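Local structure of ribokinase, putative (Burkholderia thailandensis, 3B1N) at residues B[15-21]-B[33-37]; B[105-111]-B[246-250]. The protein probably works as a nucleoside kinase of the ribokinase (pfkB) family, binding ADP and the nucleoside analogue mizoribine and transferring phosphate to nucleosides. All coordinates share one frame. Residue numbers count along the deposited sequence, not the author numbering.

From the N terminus, the chain runs up strand 10-16, turns through 17-21, makes an irregular 11-residue excursion and returns at 33-37, where interaction 1 closes the short loop. Interaction 2, in series, opens at 105-111, the end of strand 101-107 and the turn after it, and closes a far longer loop (134 residues, about half helix or strand) at 246-250 ahead of helix 251-264. The contacts neither nest nor cross, yet touch, because strands 10-16 and 101-107 are neighbours in the four-stranded lid sheet. M15 N lies 2.7 Å from I105 O and F21 N 2.8 Å from D108 OD2, both probable hydrogen bonds. Interaction 1 ties the lid to the dimer interface, interaction 2 to the nucleotide-binding core.

Interaction 1 of 2, residues B[15-21]-B[33-37]; sequences MTFEGRF and INLSF. With MZR (5-hydroxy-1-(beta-D-ribofuranosyl)-1H-imidazole-4-carboxamide), chain C.
This contact belongs to the lid and dimer interface of a ribokinase-family enzyme, where S36 reaches the nucleoside pocket of the second subunit. Residues 15-16 end a strand; 17-20 stay largely extended, with an inverse gamma turn centred on E18, and F21 bends into helical angles. Residues 33-37 are extended throughout. In register, F17 is nearest F37 (CA atoms 6.9 Å apart) and F21 nearest I33 (8.2 Å). The two segments meet mainly through apolar side chains, without hydrogen bonds between them. F17 (chi1 t) presents a ring face to L35, whose CD1 sits 3.7 Å from the F17 ring centroid, almost on its normal, as a CH-pi contact. F37 (chi1 p) lays its ring over F17 CA, 4.1 Å from the F37 centroid, with F17 CD1 to F37 CD2 at 3.7 Å. F21 CE1 touches L35 CD1 (3.9 Å). S36 points away from this core, its OG 2.9 Å from both N7 and O6 of MZR, whose other partners include D12 and D253 of the second subunit. Strand 10-16 lies in the lid sheet between strands 45-47 and 101-107, parallel to the latter, while L35, S36 and F37 join a parallel ladder with a strand of the second subunit.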
loop_
_atom_site.group_PDB
_atom_site.type_symbol
_atom_site.label_atom_id
_atom_site.label_comp_id
_atom_site.label_asym_id
_atom_site.label_seq_id
_atom_site.Cartn_x
_atom_site.Cartn_y
_atom_site.Cartn_z
ATOM N N MET B 15 5.229 0.750 -5.281
ATOM C CA MET B 15 6.111 0.252 -4.240
ATOM C C MET B 15 6.056 -1.254 -4.314
ATOM O O MET B 15 5.028 -1.867 -3.984
ATOM C CB MET B 15 5.583 0.775 -2.917
ATOM C CG MET B 15 5.836 2.315 -2.770
ATOM S SD MET B 15 4.652 3.098 -1.677
ATOM C CE MET B 15 3.229 3.291 -2.798
ATOM N N THR B 16 7.167 -1.822 -4.784
ATOM C CA THR B 16 7.283 -3.239 -5.102
ATOM C C THR B 16 7.830 -4.018 -3.913
ATOM O O THR B 16 9.011 -3.859 -3.571
ATOM C CB THR B 16 8.304 -3.497 -6.254
ATOM O OG1 THR B 16 7.957 -2.729 -7.407
ATOM C CG2 THR B 16 8.268 -4.963 -6.657
ATOM N N PHE B 17 6.986 -4.830 -3.298
ATOM C CA PHE B 17 7.502 -5.743 -2.226
ATOM C C PHE B 17 8.079 -6.913 -2.959
ATOM O O PHE B 17 7.357 -7.604 -3.713
ATOM C CB PHE B 17 6.401 -6.189 -1.281
ATOM C CG PHE B 17 6.833 -7.263 -0.300
ATOM C CD1 PHE B 17 7.805 -6.943 0.648
ATOM C CD2 PHE B 17 6.238 -8.532 -0.287
ATOM C CE1 PHE B 17 8.226 -7.886 1.549
ATOM C CE2 PHE B 17 6.686 -9.503 0.631
ATOM C CZ PHE B 17 7.697 -9.159 1.523
ATOM N N GLU B 18 9.373 -7.143 -2.713
ATOM C CA GLU B 18 10.076 -8.240 -3.423
ATOM C C GLU B 18 9.827 -9.543 -2.697
ATOM O O GLU B 18 10.681 -10.052 -1.947
ATOM C CB GLU B 18 11.567 -7.940 -3.545
ATOM C CG GLU B 18 11.857 -6.655 -4.281
ATOM C CD GLU B 18 11.482 -6.690 -5.736
ATOM O OE1 GLU B 18 11.372 -7.798 -6.304
ATOM O OE2 GLU B 18 11.297 -5.590 -6.313
ATOM N N GLY B 19 8.645 -10.089 -2.900
ATOM C CA GLY B 19 8.174 -11.255 -2.168
ATOM C C GLY B 19 6.723 -11.470 -2.449
ATOM O O GLY B 19 6.192 -10.899 -3.403
ATOM N N ARG B 20 6.090 -12.288 -1.630
ATOM C CA ARG B 20 4.703 -12.694 -1.801
ATOM C C ARG B 20 3.990 -12.430 -0.502
ATOM O O ARG B 20 4.393 -12.972 0.540
ATOM C CB ARG B 20 4.641 -14.193 -2.130
ATOM C CG ARG B 20 5.108 -14.479 -3.599
ATOM C CD ARG B 20 5.176 -16.010 -3.831
ATOM N NE ARG B 20 3.871 -16.667 -3.752
ATOM C CZ ARG B 20 3.564 -17.635 -2.909
ATOM N NH1 ARG B 20 4.428 -18.066 -1.999
ATOM N NH2 ARG B 20 2.374 -18.176 -2.968
ATOM N N PHE B 21 2.928 -11.621 -0.534
ATOM C CA PHE B 21 2.124 -11.406 0.704
ATOM C C PHE B 21 1.652 -12.689 1.365
ATOM O O PHE B 21 1.580 -12.773 2.566
ATOM C CB PHE B 21 0.886 -10.526 0.449
ATOM C CG PHE B 21 1.193 -9.150 -0.086
ATOM C CD1 PHE B 21 2.320 -8.462 0.277
ATOM C CD2 PHE B 21 0.233 -8.513 -0.917
ATOM C CE1 PHE B 21 2.631 -7.143 -0.229
ATOM C CE2 PHE B 21 0.501 -7.197 -1.411
ATOM C CZ PHE B 21 1.680 -6.532 -1.095
ATOM N N ILE B 33 -0.733 -8.878 9.003
ATOM C CA ILE B 33 0.484 -8.663 8.227
ATOM C C ILE B 33 1.107 -7.341 8.604
ATOM O O ILE B 33 0.398 -6.339 8.678
ATOM C CB ILE B 33 0.210 -8.773 6.659
ATOM C CG1 ILE B 33 1.515 -8.533 5.921
ATOM C CG2 ILE B 33 -0.922 -7.786 6.222
ATOM C CD1 ILE B 33 1.464 -8.975 4.415
ATOM N N ASN B 34 2.426 -7.328 8.804
ATOM C CA ASN B 34 3.176 -6.116 8.944
ATOM C C ASN B 34 4.364 -6.282 8.018
ATOM O O ASN B 34 5.028 -7.351 8.090
ATOM C CB ASN B 34 3.783 -5.955 10.347
ATOM C CG ASN B 34 2.804 -5.498 11.421
ATOM O OD1 ASN B 34 3.254 -5.524 12.578
ATOM N ND2 ASN B 34 1.545 -5.121 11.113
ATOM N N LEU B 35 4.614 -5.321 7.139
ATOM C CA LEU B 35 5.857 -5.323 6.360
ATOM C C LEU B 35 6.445 -3.925 6.392
ATOM O O LEU B 35 5.702 -2.941 6.423
ATOM C CB LEU B 35 5.588 -5.669 4.870
ATOM C CG LEU B 35 5.110 -7.079 4.560
ATOM C CD1 LEU B 35 4.687 -7.108 3.099
ATOM C CD2 LEU B 35 6.240 -8.110 4.865
ATOM N N SER B 36 7.767 -3.804 6.293
ATOM C CA SER B 36 8.398 -2.511 6.090
ATOM C C SER B 36 9.635 -2.821 5.276
ATOM O O SER B 36 10.534 -3.547 5.720
ATOM C CB SER B 36 8.710 -1.798 7.437
ATOM O OG SER B 36 9.223 -0.472 7.199
ATOM N N PHE B 37 9.662 -2.276 4.072
ATOM C CA PHE B 37 10.705 -2.647 3.104
ATOM C C PHE B 37 11.272 -1.381 2.483
ATOM O O PHE B 37 10.555 -0.359 2.321
ATOM C CB PHE B 37 10.171 -3.635 2.055
ATOM C CG PHE B 37 8.954 -3.166 1.283
ATOM C CD1 PHE B 37 9.104 -2.512 0.051
ATOM C CD2 PHE B 37 7.660 -3.398 1.771
ATOM C CE1 PHE B 37 7.950 -2.091 -0.704
ATOM C CE2 PHE B 37 6.543 -2.961 1.051
ATOM C CZ PHE B 37 6.694 -2.302 -0.190
HETATM N N1 MZR C . 12.462 1.834 10.155
HETATM O O3 MZR C . 10.876 3.614 11.400
HETATM C C4 MZR C . 9.905 3.052 10.545
HETATM C C5 MZR C . 10.160 2.004 9.573
HETATM C C6 MZR C . 11.484 1.388 9.403
HETATM O O6 MZR C . 11.611 0.471 8.542
HETATM N N7 MZR C . 8.954 1.788 9.004
HETATM C C8 MZR C . 8.009 2.635 9.536
HETATM N N9 MZR C . 8.629 3.456 10.467
HETATM C "C1'" MZR C . 7.962 4.445 11.327
HETATM C "C2'" MZR C . 7.055 5.441 10.638
HETATM O "O2'" MZR C . 7.846 6.594 10.341
HETATM C "C3'" MZR C . 5.875 5.595 11.623
HETATM O "O3'" MZR C . 5.771 6.945 12.152
HETATM C "C4'" MZR C . 6.144 4.601 12.738
HETATM O "O4'" MZR C . 7.056 3.673 12.098
HETATM C "C5'" MZR C . 4.893 3.817 13.138
HETATM O "O5'" MZR C . 4.962 2.953 14.355
#

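Interaction 2 of 2, residues B[105-111]-B[246-250]; sequences ITTDLDN and IDPTG. With ADP (adenosine-5'-diphosphate), chain G.
I105 begins the first segment near the end of strand 101-107, its side chain directed at the 246-250 loop, so that I105 CD1 reaches T249 CG2 at 3.8 Å; it also touches the bound MZR. T106 points the other way. T107 (chi1 t) again faces the loop: T107 OG1 approaches P248 CG at 3.5 Å and donates to D108 O at 2.7 Å, while T107 CG2 lies 3.9 Å from D247 OD1. The strand then gives way to a type I beta turn from D108 to N111. D108 O meets P248 CG at 3.5 Å, whereas the D108 carboxylate turns off to F21 N and N112 N. L109 O lies 4.3 Å from P248 CG, its side chain peripheral, and D110 pairs with R20. N111 closes the turn at phi/psi 79/20, its CA 5.4 Å from that of P248, and its side chain reaches both the proline and ADP, which it helps to bind. Opposing residues 246-250 form an irregular loop. D247 (chi1 t) makes an Asx turn: D247 OD1 accepts from T249 N at 3.0 Å and from T249 OG1 at 2.8 Å. G250, with positive phi, takes the N-cap position before helix 251-264. D247 to D253 resembles the family's DTxGAGD motif, whose G250 to D253 probably form the anion hole, as in relatives. D247 OD2 and O go to G288 N and K283 NZ; the joint rests on van der Waals contacts of methyl groups and the proline ring, some against oxygens, and packs 105-111, running from MZR to ADP, against the loop before helix 251-264.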
loop_
_atom_site.group_PDB
_atom_site.type_symbol
_atom_site.label_atom_id
_atom_site.label_comp_id
_atom_site.label_asym_id
_atom_site.label_seq_id
_atom_site.Cartn_x
_atom_site.Cartn_y
_atom_site.Cartn_z
ATOM N N ILE B 105 0.530 2.541 -5.127
ATOM C CA ILE B 105 0.300 1.111 -5.337
ATOM C C ILE B 105 1.370 0.262 -4.647
ATOM O O ILE B 105 2.538 0.408 -4.942
ATOM C CB ILE B 105 0.372 0.842 -6.877
ATOM C CG1 ILE B 105 -0.605 1.755 -7.613
ATOM C CG2 ILE B 105 0.152 -0.685 -7.210
ATOM C CD1 ILE B 105 -0.483 1.638 -9.197
ATOM N N THR B 106 0.929 -0.621 -3.738
ATOM C CA THR B 106 1.874 -1.600 -3.186
ATOM C C THR B 106 1.662 -2.968 -3.778
ATOM O O THR B 106 0.545 -3.490 -3.720
ATOM C CB THR B 106 1.856 -1.636 -1.704
ATOM O OG1 THR B 106 2.085 -0.317 -1.221
ATOM C CG2 THR B 106 2.950 -2.655 -1.261
ATOM N N THR B 107 2.680 -3.479 -4.477
ATOM C CA THR B 107 2.532 -4.736 -5.169
ATOM C C THR B 107 3.355 -5.857 -4.506
ATOM O O THR B 107 4.300 -5.563 -3.780
ATOM C CB THR B 107 2.855 -4.559 -6.711
ATOM O OG1 THR B 107 2.899 -5.837 -7.339
ATOM C CG2 THR B 107 4.171 -3.803 -6.963
ATOM N N ASP B 108 2.970 -7.088 -4.751
ATOM C CA ASP B 108 3.890 -8.197 -4.524
ATOM C C ASP B 108 4.151 -8.859 -5.851
ATOM O O ASP B 108 3.696 -8.331 -6.894
ATOM C CB ASP B 108 3.438 -9.182 -3.430
ATOM C CG ASP B 108 2.309 -10.109 -3.858
ATOM O OD1 ASP B 108 1.838 -10.064 -5.030
ATOM O OD2 ASP B 108 1.881 -10.923 -3.037
ATOM N N LEU B 109 4.852 -9.980 -5.835
ATOM C CA LEU B 109 5.293 -10.627 -7.089
ATOM C C LEU B 109 4.189 -11.471 -7.707
ATOM O O LEU B 109 4.220 -11.668 -8.935
ATOM C CB LEU B 109 6.616 -11.383 -6.908
ATOM C CG LEU B 109 7.759 -10.452 -6.454
ATOM C CD1 LEU B 109 9.068 -11.241 -6.116
ATOM C CD2 LEU B 109 8.059 -9.186 -7.310
ATOM N N ASP B 110 3.212 -11.909 -6.891
ATOM C CA ASP B 110 2.016 -12.683 -7.300
ATOM C C ASP B 110 0.982 -11.825 -7.990
ATOM O O ASP B 110 -0.115 -12.301 -8.329
ATOM C CB ASP B 110 1.312 -13.249 -6.082
ATOM C CG ASP B 110 1.849 -14.582 -5.645
ATOM O OD1 ASP B 110 2.850 -15.041 -6.253
ATOM O OD2 ASP B 110 1.225 -15.184 -4.729
ATOM N N ASN B 111 1.301 -10.558 -8.150
ATOM C CA ASN B 111 0.461 -9.610 -8.854
ATOM C C ASN B 111 -0.672 -9.181 -7.906
ATOM O O ASN B 111 -1.716 -8.673 -8.332
ATOM C CB ASN B 111 -0.106 -10.228 -10.177
ATOM C CG ASN B 111 0.995 -10.737 -11.189
ATOM O OD1 ASN B 111 0.651 -11.061 -12.330
ATOM N ND2 ASN B 111 2.262 -10.786 -10.786
ATOM N N ILE B 246 9.653 -8.019 -13.025
ATOM C CA ILE B 246 10.041 -6.776 -12.351
ATOM C C ILE B 246 8.842 -6.143 -11.658
ATOM O O ILE B 246 8.905 -5.794 -10.449
ATOM C CB ILE B 246 10.681 -5.815 -13.364
ATOM C CG1 ILE B 246 11.951 -6.441 -13.970
ATOM C CG2 ILE B 246 10.983 -4.493 -12.738
ATOM C CD1 ILE B 246 13.062 -6.706 -12.917
ATOM N N ASP B 247 7.723 -5.987 -12.380
ATOM C CA ASP B 247 6.599 -5.227 -11.835
ATOM C C ASP B 247 5.314 -5.668 -12.521
ATOM O O ASP B 247 5.173 -5.449 -13.736
ATOM C CB ASP B 247 6.792 -3.729 -12.134
ATOM C CG ASP B 247 5.673 -2.861 -11.562
ATOM O OD1 ASP B 247 4.787 -3.359 -10.819
ATOM O OD2 ASP B 247 5.700 -1.664 -11.872
ATOM N N PRO B 248 4.409 -6.304 -11.798
ATOM C CA PRO B 248 3.151 -6.721 -12.466
ATOM C C PRO B 248 2.130 -5.612 -12.679
ATOM O O PRO B 248 1.088 -5.886 -13.321
ATOM C CB PRO B 248 2.540 -7.752 -11.529
ATOM C CG PRO B 248 3.332 -7.728 -10.295
ATOM C CD PRO B 248 4.570 -6.876 -10.434
ATOM N N THR B 249 2.354 -4.418 -12.145
ATOM C CA THR B 249 1.366 -3.360 -12.255
ATOM C C THR B 249 1.113 -3.022 -13.729
ATOM O O THR B 249 2.029 -2.656 -14.443
ATOM C CB THR B 249 1.863 -2.046 -11.612
ATOM O OG1 THR B 249 2.217 -2.343 -10.278
ATOM C CG2 THR B 249 0.743 -1.002 -11.578
ATOM N N GLY B 250 -0.154 -3.206 -14.136
ATOM C CA GLY B 250 -0.556 -2.853 -15.491
ATOM C C GLY B 250 -0.558 -4.075 -16.384
ATOM O O GLY B 250 -0.789 -3.921 -17.568
HETATM P PB ADP G . -4.202 -7.754 -13.535
HETATM O O1B ADP G . -4.474 -8.210 -12.109
HETATM O O2B ADP G . -5.457 -7.196 -14.132
HETATM O O3B ADP G . -3.030 -6.895 -13.853
HETATM P PA ADP G . -3.196 -10.493 -14.233
HETATM O O1A ADP G . -2.252 -10.471 -13.022
HETATM O O2A ADP G . -4.237 -11.566 -14.338
HETATM O O3A ADP G . -4.022 -9.156 -14.404
HETATM O "O5'" ADP G . -2.181 -10.495 -15.422
HETATM C "C5'" ADP G . -2.737 -10.316 -16.729
HETATM C "C4'" ADP G . -2.012 -11.114 -17.803
HETATM O "O4'" ADP G . -0.633 -10.693 -17.855
HETATM C "C3'" ADP G . -1.968 -12.639 -17.538
HETATM O "O3'" ADP G . -3.180 -13.279 -17.967
HETATM C "C2'" ADP G . -0.697 -13.010 -18.257
HETATM O "O2'" ADP G . -0.963 -13.185 -19.665
HETATM C "C1'" ADP G . 0.205 -11.820 -18.084
HETATM N N9 ADP G . 1.033 -12.011 -16.861
HETATM C C8 ADP G . 0.786 -11.620 -15.570
HETATM N N7 ADP G . 1.795 -12.053 -14.747
HETATM C C5 ADP G . 2.621 -12.772 -15.492
HETATM C C6 ADP G . 3.844 -13.532 -15.242
HETATM N N6 ADP G . 4.325 -13.564 -13.968
HETATM N N1 ADP G . 4.427 -14.145 -16.256
HETATM C C2 ADP G . 3.934 -14.104 -17.517
HETATM N N3 ADP G . 2.831 -13.407 -17.817
HETATM C C4 ADP G . 2.141 -12.766 -16.874
#